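Local atomic coordinates of increased sodium tolerance protein 1 (Saccharomyces cerevisiae, PDB entry 3GGY), a protein that regulates recruitment of the ATPase VPS4 to the ESCRT-III complex during a late step in sorting cargo into the intralumenal vesicles of multivesicular bodies. Residues F8-L12 and L131-K135. Residues are numbered along the deposited sequence.
Sequences FTIKL and LMAWK
F8-L12 forms the first turn of helix 8-46, L131-K135 the last of helix 125-135; both are alpha-helical, closed by backbone hydrogen bonds L12 N to F8 O (2.8 Å) and K135 N to L131 O (2.9 Å). Their axes pass 11.6 Å apart, nearly antiparallel at -160°, with L12 and L131 in register (CA-CA 7.2 Å). L131 (m, t) makes apolar contacts: CD1 3.7 Å from L12 CA and 3.9 Å from L12 CD1, CD2 3.9 Å from K11 CE, CB 3.8 Å from F8 CE1. M132 (m, m, chi3 99°) points CB sideways but curls CE to 3.2 Å from F8 CZ, at the ring edge. F8 (t, chi2 75°) packs as a single knob into the hole formed by L131, M132, W134 and K135, joining the long first helix of the ESCRT-III-like, all-helical N-terminal domain to a short later one. W134 (t, chi2 81°) approaches obliquely, CZ3 3.6 Å from F8 CD1, planes at 34°. K135 (t, p, t, t) crosses one face of F8 in a CH-pi contact, CD 3.8 Å from the ring centroid, and its NZ hydrogen-bonds N88 O.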
loop_
_atom_site.group_PDB
_atom_site.type_symbol
_atom_site.label_atom_id
_atom_site.label_comp_id
_atom_site.label_asym_id
_atom_site.label_seq_id
_atom_site.Cartn_x
_atom_site.Cartn_y
_atom_site.Cartn_z
ATOM N N PHE A 8 19.322 14.407 12.727
ATOM C CA PHE A 8 18.620 13.784 11.617
ATOM C C PHE A 8 18.319 12.318 11.909
ATOM O O PHE A 8 17.182 11.867 11.766
ATOM C CB PHE A 8 19.464 13.875 10.350
ATOM C CG PHE A 8 18.896 13.106 9.198
ATOM C CD1 PHE A 8 17.791 13.583 8.503
ATOM C CD2 PHE A 8 19.451 11.890 8.825
ATOM C CE1 PHE A 8 17.248 12.856 7.453
ATOM C CE2 PHE A 8 18.913 11.154 7.775
ATOM C CZ PHE A 8 17.810 11.642 7.090
ATOM N N THR A 9 19.345 11.580 12.320
ATOM C CA THR A 9 19.210 10.159 12.619
ATOM C C THR A 9 18.135 9.852 13.654
ATOM O O THR A 9 17.446 8.836 13.553
ATOM C CB THR A 9 20.550 9.571 13.103
ATOM O OG1 THR A 9 21.528 9.701 12.065
ATOM C CG2 THR A 9 20.395 8.096 13.453
ATOM N N ILE A 10 17.993 10.725 14.646
ATOM C CA ILE A 10 16.993 10.523 15.686
ATOM C C ILE A 10 15.597 10.827 15.160
ATOM O O ILE A 10 14.647 10.090 15.437
ATOM C CB ILE A 10 17.285 11.407 16.918
ATOM C CG1 ILE A 10 18.622 10.994 17.537
ATOM C CG2 ILE A 10 16.165 11.271 17.934
ATOM C CD1 ILE A 10 19.047 11.833 18.721
ATOM N N LYS A 11 15.470 11.908 14.396
ATOM C CA LYS A 11 14.178 12.276 13.835
ATOM C C LYS A 11 13.710 11.208 12.850
ATOM O O LYS A 11 12.518 10.909 12.773
ATOM C CB LYS A 11 14.262 13.630 13.126
ATOM C CG LYS A 11 14.625 14.788 14.042
ATOM C CD LYS A 11 14.345 16.135 13.383
ATOM C CE LYS A 11 15.114 16.296 12.084
ATOM N NZ LYS A 11 16.586 16.226 12.295
ATOM N N LEU A 12 14.650 10.633 12.105
ATOM C CA LEU A 12 14.316 9.596 11.130
ATOM C C LEU A 12 13.865 8.326 11.846
ATOM O O LEU A 12 12.876 7.698 11.458
ATOM C CB LEU A 12 15.523 9.290 10.234
ATOM C CG LEU A 12 15.345 8.199 9.170
ATOM C CD1 LEU A 12 14.215 8.572 8.220
ATOM C CD2 LEU A 12 16.645 8.017 8.403
ATOM N N LEU A 131 12.234 14.873 5.428
ATOM C CA LEU A 131 13.568 14.500 5.890
ATOM C C LEU A 131 14.537 14.245 4.742
ATOM O O LEU A 131 15.689 14.679 4.798
ATOM C CB LEU A 131 13.497 13.253 6.773
ATOM C CG LEU A 131 12.891 13.433 8.163
ATOM C CD1 LEU A 131 12.720 12.074 8.828
ATOM C CD2 LEU A 131 13.791 14.332 9.001
ATOM N N MET A 132 14.075 13.546 3.706
ATOM C CA MET A 132 14.938 13.231 2.566
ATOM C C MET A 132 15.189 14.422 1.649
ATOM O O MET A 132 16.225 14.487 0.986
ATOM C CB MET A 132 14.367 12.058 1.763
ATOM C CG MET A 132 14.299 10.751 2.545
ATOM S SD MET A 132 15.830 10.379 3.455
ATOM C CE MET A 132 15.362 10.928 5.086
ATOM N N ALA A 133 14.245 15.357 1.609
ATOM C CA ALA A 133 14.413 16.554 0.792
ATOM C C ALA A 133 15.557 17.364 1.399
ATOM O O ALA A 133 16.295 18.049 0.693
ATOM C CB ALA A 133 13.130 17.377 0.784
ATOM N N TRP A 134 15.700 17.279 2.717
ATOM C CA TRP A 134 16.765 17.991 3.416
ATOM C C TRP A 134 18.087 17.229 3.334
ATOM O O TRP A 134 19.141 17.813 3.057
ATOM C CB TRP A 134 16.399 18.180 4.893
ATOM C CG TRP A 134 17.507 18.800 5.685
ATOM C CD1 TRP A 134 17.819 20.130 5.760
ATOM C CD2 TRP A 134 18.503 18.111 6.447
ATOM N NE1 TRP A 134 18.951 20.309 6.520
ATOM C CE2 TRP A 134 19.392 19.085 6.956
ATOM C CE3 TRP A 134 18.734 16.762 6.752
ATOM C CZ2 TRP A 134 20.497 18.754 7.750
ATOM C CZ3 TRP A 134 19.833 16.431 7.542
ATOM C CH2 TRP A 134 20.699 17.425 8.033
ATOM N N LYS A 135 18.021 15.923 3.579
ATOM C CA LYS A 135 19.196 15.058 3.572
ATOM C C LYS A 135 19.863 14.970 2.204
ATOM O O LYS A 135 21.083 15.085 2.089
ATOM C CB LYS A 135 18.810 13.656 4.048
ATOM C CG LYS A 135 19.987 12.735 4.291
ATOM C CD LYS A 135 20.865 13.274 5.407
ATOM C CE LYS A 135 22.063 12.372 5.656
ATOM N NZ LYS A 135 22.920 12.893 6.754
#